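Local structure of extracellular solute-binding protein, family 1 (Bifidobacterium longum subsp. infantis, 6FTH) at residues M199-L204 against Y211-L216; A269-K274 against K477-M482; T224-N227 against S231-G234. The protein probably binds human milk oligosaccharides outside the cell and delivers them to an ABC transporter, as a family 1 extracellular solute-binding protein. One frame throughout, in Å; residues are numbered along the deposited sequence.

Contact 1: M199-L204 against Y211-L216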
loop_
_atom_site.group_PDB
_atom_site.type_symbol
_atom_site.label_atom_id
_atom_site.label_comp_id
_atom_site.label_asym_id
_atom_site.label_seq_id
_atom_site.Cartn_x
_atom_site.Cartn_y
_atom_site.Cartn_z
ATOM N N MET A 199 6.221 -18.088 -14.233
ATOM C CA MET A 199 5.685 -17.244 -13.174
ATOM C C MET A 199 6.847 -16.844 -12.271
ATOM O O MET A 199 7.669 -17.695 -11.915
ATOM C CB MET A 199 4.624 -18.008 -12.375
ATOM C CG MET A 199 4.039 -17.208 -11.247
ATOM S SD MET A 199 2.576 -18.029 -10.560
ATOM C CE MET A 199 1.970 -16.768 -9.392
ATOM N N ASN A 200 6.921 -15.557 -11.925
ATOM C CA ASN A 200 7.924 -15.035 -11.015
ATOM C C ASN A 200 7.248 -14.470 -9.774
ATOM O O ASN A 200 6.259 -13.735 -9.879
ATOM C CB ASN A 200 8.787 -13.972 -11.678
ATOM C CG ASN A 200 10.211 -14.007 -11.171
ATOM O OD1 ASN A 200 10.536 -14.742 -10.244
ATOM N ND2 ASN A 200 11.053 -13.178 -11.744
ATOM N N ILE A 201 7.778 -14.831 -8.605
ATOM C CA ILE A 201 7.249 -14.370 -7.333
ATOM C C ILE A 201 8.389 -13.783 -6.510
ATOM O O ILE A 201 9.554 -14.178 -6.648
ATOM C CB ILE A 201 6.524 -15.503 -6.556
ATOM C CG1 ILE A 201 7.427 -16.731 -6.377
ATOM C CG2 ILE A 201 5.225 -15.894 -7.256
ATOM C CD1 ILE A 201 6.906 -17.744 -5.342
ATOM N N ARG A 202 8.039 -12.834 -5.652
ATOM C CA ARG A 202 8.953 -12.208 -4.710
ATOM C C ARG A 202 9.284 -13.140 -3.560
ATOM O O ARG A 202 8.474 -13.983 -3.160
ATOM C CB ARG A 202 8.285 -10.988 -4.076
ATOM C CG ARG A 202 8.227 -9.761 -4.973
ATOM C CD ARG A 202 7.636 -8.555 -4.232
ATOM N NE ARG A 202 8.142 -7.294 -4.790
ATOM C CZ ARG A 202 8.007 -6.099 -4.223
ATOM N NH1 ARG A 202 7.354 -5.962 -3.073
ATOM N NH2 ARG A 202 8.538 -5.032 -4.810
ATOM N N LYS A 203 10.473 -12.946 -2.990
ATOM C CA LYS A 203 10.829 -13.646 -1.775
ATOM C C LYS A 203 9.950 -13.147 -0.633
ATOM O O LYS A 203 9.265 -12.136 -0.748
ATOM C CB LYS A 203 12.311 -13.414 -1.439
ATOM C CG LYS A 203 12.652 -11.994 -0.988
ATOM C CD LYS A 203 14.144 -11.872 -0.586
ATOM C CE LYS A 203 14.477 -12.580 0.704
ATOM N NZ LYS A 203 13.828 -11.922 1.886
ATOM N N LEU A 204 10.013 -13.844 0.491
ATOM C CA LEU A 204 9.237 -13.469 1.656
ATOM C C LEU A 204 9.974 -12.433 2.508
ATOM O O LEU A 204 11.166 -12.163 2.328
ATOM C CB LEU A 204 8.883 -14.711 2.475
ATOM C CG LEU A 204 8.215 -15.850 1.724
ATOM C CD1 LEU A 204 7.890 -16.978 2.658
ATOM C CD2 LEU A 204 6.948 -15.395 1.000
ATOM N N TYR A 211 2.610 -7.216 -3.515
ATOM C CA TYR A 211 2.878 -8.167 -4.592
ATOM C C TYR A 211 3.323 -9.525 -4.059
ATOM O O TYR A 211 3.962 -10.306 -4.758
ATOM C CB TYR A 211 3.866 -7.603 -5.633
ATOM C CG TYR A 211 3.763 -6.083 -5.803
ATOM C CD1 TYR A 211 2.541 -5.456 -5.991
ATOM C CD2 TYR A 211 4.901 -5.269 -5.705
ATOM C CE1 TYR A 211 2.446 -4.078 -6.073
ATOM C CE2 TYR A 211 4.813 -3.899 -5.803
ATOM C CZ TYR A 211 3.585 -3.303 -5.980
ATOM O OH TYR A 211 3.460 -1.937 -6.062
ATOM N N SER A 212 2.915 -9.842 -2.834
ATOM C CA SER A 212 3.277 -11.103 -2.214
ATOM C C SER A 212 2.750 -12.283 -3.030
ATOM O O SER A 212 1.615 -12.234 -3.521
ATOM C CB SER A 212 2.622 -11.172 -0.838
ATOM O OG SER A 212 2.834 -12.440 -0.247
ATOM N N PRO A 213 3.506 -13.390 -3.126
ATOM C CA PRO A 213 2.936 -14.622 -3.694
ATOM C C PRO A 213 1.665 -15.042 -2.974
ATOM O O PRO A 213 0.833 -15.747 -3.558
ATOM C CB PRO A 213 4.048 -15.675 -3.510
ATOM C CG PRO A 213 5.003 -15.084 -2.471
ATOM C CD PRO A 213 4.885 -13.576 -2.646
ATOM N N MET A 214 1.497 -14.619 -1.719
ATOM C CA MET A 214 0.294 -15.037 -0.992
ATOM C C MET A 214 -0.947 -14.305 -1.444
ATOM O O MET A 214 -2.028 -14.521 -0.893
ATOM C CB MET A 214 0.492 -14.920 0.518
ATOM C CG MET A 214 1.571 -15.836 1.043
ATOM S SD MET A 214 1.321 -17.500 0.429
ATOM C CE MET A 214 2.843 -18.338 0.895
ATOM N N LEU A 215 -0.843 -13.461 -2.453
ATOM C CA LEU A 215 -2.051 -12.992 -3.113
ATOM C C LEU A 215 -2.885 -14.146 -3.666
ATOM O O LEU A 215 -4.078 -13.955 -3.924
ATOM C CB LEU A 215 -1.684 -12.002 -4.205
ATOM C CG LEU A 215 -1.236 -10.630 -3.728
ATOM C CD1 LEU A 215 -0.562 -9.900 -4.867
ATOM C CD2 LEU A 215 -2.423 -9.811 -3.190
ATOM N N LEU A 216 -2.306 -15.340 -3.848
ATOM C CA LEU A 216 -3.102 -16.508 -4.237
ATOM C C LEU A 216 -4.083 -16.949 -3.150
ATOM O O LEU A 216 -4.963 -17.770 -3.432
ATOM C CB LEU A 216 -2.216 -17.686 -4.681
ATOM C CG LEU A 216 -1.581 -17.534 -6.064
ATOM C CD1 LEU A 216 -0.957 -18.866 -6.453
ATOM C CD2 LEU A 216 -2.563 -17.106 -7.128
HETATM O O HOH W 1 5.278 -12.177 -6.040
#

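Contact 2: A269-K274 against K477-M482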
loop_
_atom_site.group_PDB
_atom_site.type_symbol
_atom_site.label_atom_id
_atom_site.label_comp_id
_atom_site.label_asym_id
_atom_site.label_seq_id
_atom_site.Cartn_x
_atom_site.Cartn_y
_atom_site.Cartn_z
ATOM N N ALA A 269 13.961 -21.512 -9.170
ATOM C CA ALA A 269 14.334 -22.295 -7.997
ATOM C C ALA A 269 14.907 -21.426 -6.884
ATOM O O ALA A 269 14.769 -21.770 -5.709
ATOM C CB ALA A 269 15.345 -23.374 -8.394
ATOM N N ASP A 270 15.534 -20.295 -7.218
ATOM C CA ASP A 270 16.111 -19.407 -6.213
ATOM C C ASP A 270 15.201 -18.232 -5.869
ATOM O O ASP A 270 15.677 -17.198 -5.387
ATOM C CB ASP A 270 17.500 -18.929 -6.652
ATOM C CG ASP A 270 17.478 -18.109 -7.913
ATOM O OD1 ASP A 270 16.484 -18.171 -8.656
ATOM O OD2 ASP A 270 18.488 -17.407 -8.178
ATOM N N TRP A 271 13.890 -18.381 -6.087
ATOM C CA TRP A 271 12.959 -17.281 -5.817
ATOM C C TRP A 271 13.100 -16.764 -4.388
ATOM O O TRP A 271 12.918 -15.570 -4.136
ATOM C CB TRP A 271 11.510 -17.760 -6.033
ATOM C CG TRP A 271 11.107 -18.694 -4.961
ATOM C CD1 TRP A 271 11.381 -20.022 -4.896
ATOM C CD2 TRP A 271 10.416 -18.364 -3.745
ATOM N NE1 TRP A 271 10.920 -20.548 -3.713
ATOM C CE2 TRP A 271 10.322 -19.548 -2.989
ATOM C CE3 TRP A 271 9.886 -17.184 -3.220
ATOM C CZ2 TRP A 271 9.703 -19.584 -1.737
ATOM C CZ3 TRP A 271 9.267 -17.229 -1.969
ATOM C CH2 TRP A 271 9.190 -18.404 -1.253
ATOM N N ALA A 272 13.426 -17.645 -3.439
ATOM C CA ALA A 272 13.397 -17.276 -2.029
ATOM C C ALA A 272 14.559 -16.391 -1.607
ATOM O O ALA A 272 14.498 -15.795 -0.521
ATOM C CB ALA A 272 13.399 -18.538 -1.156
ATOM N N THR A 273 15.610 -16.291 -2.420
ATOM C CA THR A 273 16.774 -15.487 -2.074
ATOM C C THR A 273 16.990 -14.303 -2.997
ATOM O O THR A 273 17.855 -13.466 -2.705
ATOM C CB THR A 273 18.052 -16.351 -2.032
ATOM O OG1 THR A 273 18.202 -17.092 -3.250
ATOM C CG2 THR A 273 18.003 -17.312 -0.851
ATOM N N LYS A 274 16.216 -14.190 -4.072
ATOM C CA LYS A 274 16.367 -13.086 -5.012
ATOM C C LYS A 274 15.897 -11.792 -4.359
ATOM O O LYS A 274 14.859 -11.762 -3.698
ATOM C CB LYS A 274 15.499 -13.359 -6.249
ATOM C CG LYS A 274 15.975 -14.505 -7.129
ATOM C CD LYS A 274 16.787 -13.992 -8.335
ATOM C CE LYS A 274 15.890 -13.373 -9.411
ATOM N NZ LYS A 274 15.040 -14.405 -10.099
ATOM N N LYS A 477 9.374 -21.452 7.670
ATOM C CA LYS A 477 8.674 -22.654 7.259
ATOM C C LYS A 477 8.014 -22.470 5.903
ATOM O O LYS A 477 8.032 -23.383 5.072
ATOM C CB LYS A 477 7.638 -23.070 8.297
ATOM C CG LYS A 477 8.223 -23.358 9.684
ATOM C CD LYS A 477 8.468 -24.832 9.936
ATOM C CE LYS A 477 9.296 -25.477 8.859
ATOM N NZ LYS A 477 9.900 -26.772 9.311
ATOM N N THR A 478 7.402 -21.309 5.666
ATOM C CA THR A 478 6.712 -21.114 4.401
ATOM C C THR A 478 7.685 -21.229 3.228
ATOM O O THR A 478 7.424 -21.956 2.257
ATOM C CB THR A 478 5.988 -19.765 4.402
ATOM O OG1 THR A 478 5.004 -19.740 5.455
ATOM C CG2 THR A 478 5.263 -19.576 3.088
ATOM N N ALA A 479 8.833 -20.553 3.328
ATOM C CA ALA A 479 9.797 -20.588 2.231
ATOM C C ALA A 479 10.331 -22.000 2.031
ATOM O O ALA A 479 10.453 -22.476 0.895
ATOM C CB ALA A 479 10.940 -19.613 2.501
ATOM N N THR A 480 10.642 -22.693 3.128
ATOM C CA THR A 480 11.169 -24.056 3.019
ATOM C C THR A 480 10.152 -24.989 2.377
ATOM O O THR A 480 10.479 -25.767 1.474
ATOM C CB THR A 480 11.577 -24.555 4.411
ATOM O OG1 THR A 480 12.640 -23.723 4.899
ATOM C CG2 THR A 480 12.019 -26.016 4.355
ATOM N N TRP A 481 8.889 -24.910 2.814
ATOM C CA TRP A 481 7.871 -25.794 2.277
ATOM C C TRP A 481 7.583 -25.497 0.808
ATOM O O TRP A 481 7.280 -26.415 0.036
ATOM C CB TRP A 481 6.579 -25.627 3.067
ATOM C CG TRP A 481 6.611 -26.177 4.451
ATOM C CD1 TRP A 481 7.396 -27.191 4.927
ATOM C CD2 TRP A 481 5.801 -25.741 5.547
ATOM N NE1 TRP A 481 7.108 -27.418 6.259
ATOM C CE2 TRP A 481 6.131 -26.540 6.659
ATOM C CE3 TRP A 481 4.814 -24.757 5.690
ATOM C CZ2 TRP A 481 5.517 -26.383 7.902
ATOM C CZ3 TRP A 481 4.194 -24.599 6.940
ATOM C CH2 TRP A 481 4.555 -25.406 8.025
ATOM N N MET A 482 7.641 -24.226 0.410
ATOM C CA MET A 482 7.435 -23.894 -0.994
ATOM C C MET A 482 8.562 -24.452 -1.861
ATOM O O MET A 482 8.313 -25.002 -2.946
ATOM C CB MET A 482 7.337 -22.373 -1.142
ATOM C CG MET A 482 5.975 -21.790 -0.688
ATOM S SD MET A 482 5.958 -19.996 -0.612
ATOM C CE MET A 482 6.132 -19.582 -2.374
#

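Contact 3: T224-N227 against S231-G234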
loop_
_atom_site.group_PDB
_atom_site.type_symbol
_atom_site.label_atom_id
_atom_site.label_comp_id
_atom_site.label_asym_id
_atom_site.label_seq_id
_atom_site.Cartn_x
_atom_site.Cartn_y
_atom_site.Cartn_z
ATOM N N THR A 224 -7.454 -10.824 0.873
ATOM C CA THR A 224 -6.237 -10.205 1.394
ATOM C C THR A 224 -6.350 -8.679 1.394
ATOM O O THR A 224 -7.223 -8.080 0.748
ATOM C CB THR A 224 -4.984 -10.628 0.607
ATOM O OG1 THR A 224 -5.069 -10.148 -0.743
ATOM C CG2 THR A 224 -4.821 -12.143 0.549
ATOM N N GLY A 225 -5.468 -8.051 2.167
ATOM C CA GLY A 225 -5.414 -6.597 2.234
ATOM C C GLY A 225 -3.986 -6.127 2.400
ATOM O O GLY A 225 -3.606 -5.533 3.416
ATOM N N PHE A 226 -3.191 -6.380 1.378
ATOM C CA PHE A 226 -1.749 -6.265 1.517
ATOM C C PHE A 226 -1.194 -4.848 1.329
ATOM O O PHE A 226 0.025 -4.668 1.451
ATOM C CB PHE A 226 -1.022 -7.285 0.624
ATOM C CG PHE A 226 -1.180 -8.740 1.055
ATOM C CD1 PHE A 226 -1.573 -9.105 2.333
ATOM C CD2 PHE A 226 -0.918 -9.758 0.150
ATOM C CE1 PHE A 226 -1.692 -10.446 2.688
ATOM C CE2 PHE A 226 -1.059 -11.081 0.488
ATOM C CZ PHE A 226 -1.434 -11.430 1.778
ATOM N N ASN A 227 -2.017 -3.829 1.060
ATOM C CA ASN A 227 -1.471 -2.470 1.055
ATOM C C ASN A 227 -1.043 -2.060 2.463
ATOM O O ASN A 227 -0.029 -1.369 2.633
ATOM C CB ASN A 227 -2.477 -1.444 0.538
ATOM C CG ASN A 227 -2.645 -1.419 -0.987
ATOM O OD1 ASN A 227 -2.375 -2.385 -1.700
ATOM N ND2 ASN A 227 -3.154 -0.284 -1.478
ATOM N N SER A 231 -3.984 -7.477 7.565
ATOM C CA SER A 231 -3.755 -8.583 6.642
ATOM C C SER A 231 -2.283 -8.901 6.409
ATOM O O SER A 231 -1.927 -10.093 6.414
ATOM C CB SER A 231 -4.503 -8.333 5.325
ATOM O OG SER A 231 -4.320 -9.396 4.433
ATOM N N PRO A 232 -1.384 -7.929 6.256
ATOM C CA PRO A 232 0.033 -8.287 6.114
ATOM C C PRO A 232 0.611 -9.052 7.278
ATOM O O PRO A 232 1.686 -9.637 7.121
ATOM C CB PRO A 232 0.722 -6.929 5.949
ATOM C CG PRO A 232 -0.309 -6.080 5.319
ATOM C CD PRO A 232 -1.606 -6.512 5.945
ATOM N N THR A 233 -0.040 -9.072 8.436
ATOM C CA THR A 233 0.447 -9.843 9.570
ATOM C C THR A 233 -0.273 -11.168 9.754
ATOM O O THR A 233 0.004 -11.880 10.726
ATOM C CB THR A 233 0.411 -9.013 10.865
ATOM O OG1 THR A 233 -0.929 -8.683 11.240
ATOM C CG2 THR A 233 1.206 -7.719 10.685
ATOM N N GLY A 234 -1.154 -11.548 8.834
ATOM C CA GLY A 234 -1.718 -12.873 8.810
ATOM C C GLY A 234 -3.176 -12.998 9.215
ATOM O O GLY A 234 -3.610 -14.113 9.505
HETATM O O HOH W 2 -5.289 -5.336 6.044
#

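Contact 1: M199-L204 against Y211-L216
The loop that leaves strand 197-199 of a mixed sheet folds back on itself here, pressing Arg202 and Ile201 against Tyr211 and Pro213. The Tyr211 ring comes edge-on over one face of the Arg202 guanidinium. Its CD2 stands 3.5 Å from Arg202 CZ, above the centre of the group, and the two planes are 67° apart. The Arg202 chain is extended from CG to NE (chi2 -176°, chi3 153°), which carries the guanidinium out to the Tyr211 ring edge. Arg202 also makes a cation-pi contact with Phe276 and a weak hydrogen bond through NH1 to Tyr210 O. With an alanine here, the Tyr211 edge and the Phe276 ring would probably lose their charged partner. The backbones are bridged by water 1, which accepts from Arg202 N at 2.9 Å and donates to Tyr211 O at 2.6 Å.

Pro213 fills the apolar half. Its CB lies 3.9 Å from Ile201 CB, and its CG lies 4.0 Å from Leu204 CD2. Pro213 CD packs 3.6 Å from Arg202 O, a buried carbonyl oxygen with no hydrogen-bond partner in the model. Ser212 OG accepts from Met214 N at 2.9 Å, an ST turn at the start of the 3-10 segment. Around this loop, helix 457-484 meets Ile201, Leu204 and Met214. Helix 249-263 packs on Met199, Met214 and Leu216, and strand 292-297 on Met199, Tyr211 and Leu215.

Contact 2: A269-K274 against K477-M482
A Met-aromatic contact joins the loop between helices 249-263 and 276-284 to helix 457-484, in one of the two lobes of this periplasmic-binding-protein-like fold. The contact is buried and small, with 170 Å² covered in all. Trp271 supplies the ring and Met482 the thioether. The end methyl, Met482 CE, lies over one face of the six-membered ring, 3.9 Å from its centroid and 28° off the normal. This is a CH-pi contact, displaced toward the rim of the indole. The sulfur is placed differently: Met482 SD is 4.6 Å from the same centroid and approaches obliquely, at 51° to the normal. The methionine chain is extended about chi2 but turns at chi3 (67°), and this bend brings the methyl over the ring. The two side chains cross at about a right angle.

The opposite face of the indole is covered by Ala272 CB, from the next residue of the same loop. The ring is therefore held between its own loop and the helix. At the ring edge, Trp271 CZ2 comes within 4.0 Å of the backbone oxygen Ala479 O. Apolar packing there is looser, with Trp271 CH2 4.3 Å from Ala479 CB.

The polar end of the indole is used too. Trp271 NE1 is hydrogen-bonded to Ser483 OG, one residue past Met482. This should limit rotation of the ring. Ile262 of helix 249-263 and Ile201 also touch Trp271. The closest approach across the two segments is again at the methyl, with Trp271 CH2 3.5 Å from Met482 CE.

Contact 3: T224-N227 against S231-G234
Ser231 makes the direct hydrogen bond between these two pieces of one loop. Gly225 N donates to Ser231 OG at 2.9 Å, with an N-H...O angle of 150°. With chi1 at -179° the Ser231 hydroxyl points away from its own amide and reaches across to Gly225. A second polar link runs through water 2, which accepts from Ser231 N at 2.9 Å and lies 3.1 Å from Gly225 O. Within segment 231-234, Gly234 N bonds back to Ser231 O at 2.9 Å.

Van der Waals contacts surround these bonds. Phe226 CE1 packs 3.3 Å from Ser231 OG, with the oxygen oblique to the ring. Pro232 CD rests 3.4 Å from Gly225 O. Side chain to side chain, Pro232 CG is 4.4 Å from Phe226 CD1, a looser contact. Thr224 CB covers one face of the Phe226 ring from within the same segment. At Gly225 space is tight, since a beta carbon there would come about 3.5 Å from Ser231 CB.

Outside the pair, Asp330 OD2 is hydrogen-bonded to both Thr224 OG1 and Phe226 N. Gly234 has a positive phi (108°), where a beta carbon would jam against the preceding carbonyl oxygen. It closes the short 3-10 turn 231-233, which leads into strand 235-238.

Contacts 1 and 2 are neighbours, with centres 10 Å apart. Arg202 O of contact 1 lies 3.5 Å from Trp271 CE3 of contact 2, and Met214 CE lies 3.5 Å from Thr478 CG2. Contact 3 meets segment 211-216 of contact 1, with centres 13 Å apart. There Leu215 CD2 packs 3.7 Å from Phe226 CD2. Contacts 2 and 3 do not touch, their nearest atoms being about 10 Å apart, so segment 211-216 connects them. Contacts 1 and 3 belong to the long loop between strands 197-199 and 235-238. Contact 2 joins the loop before helix 276-284 to helix 457-484. The series thus runs from that helix through segment 211-216 to the turn before strand 235-238.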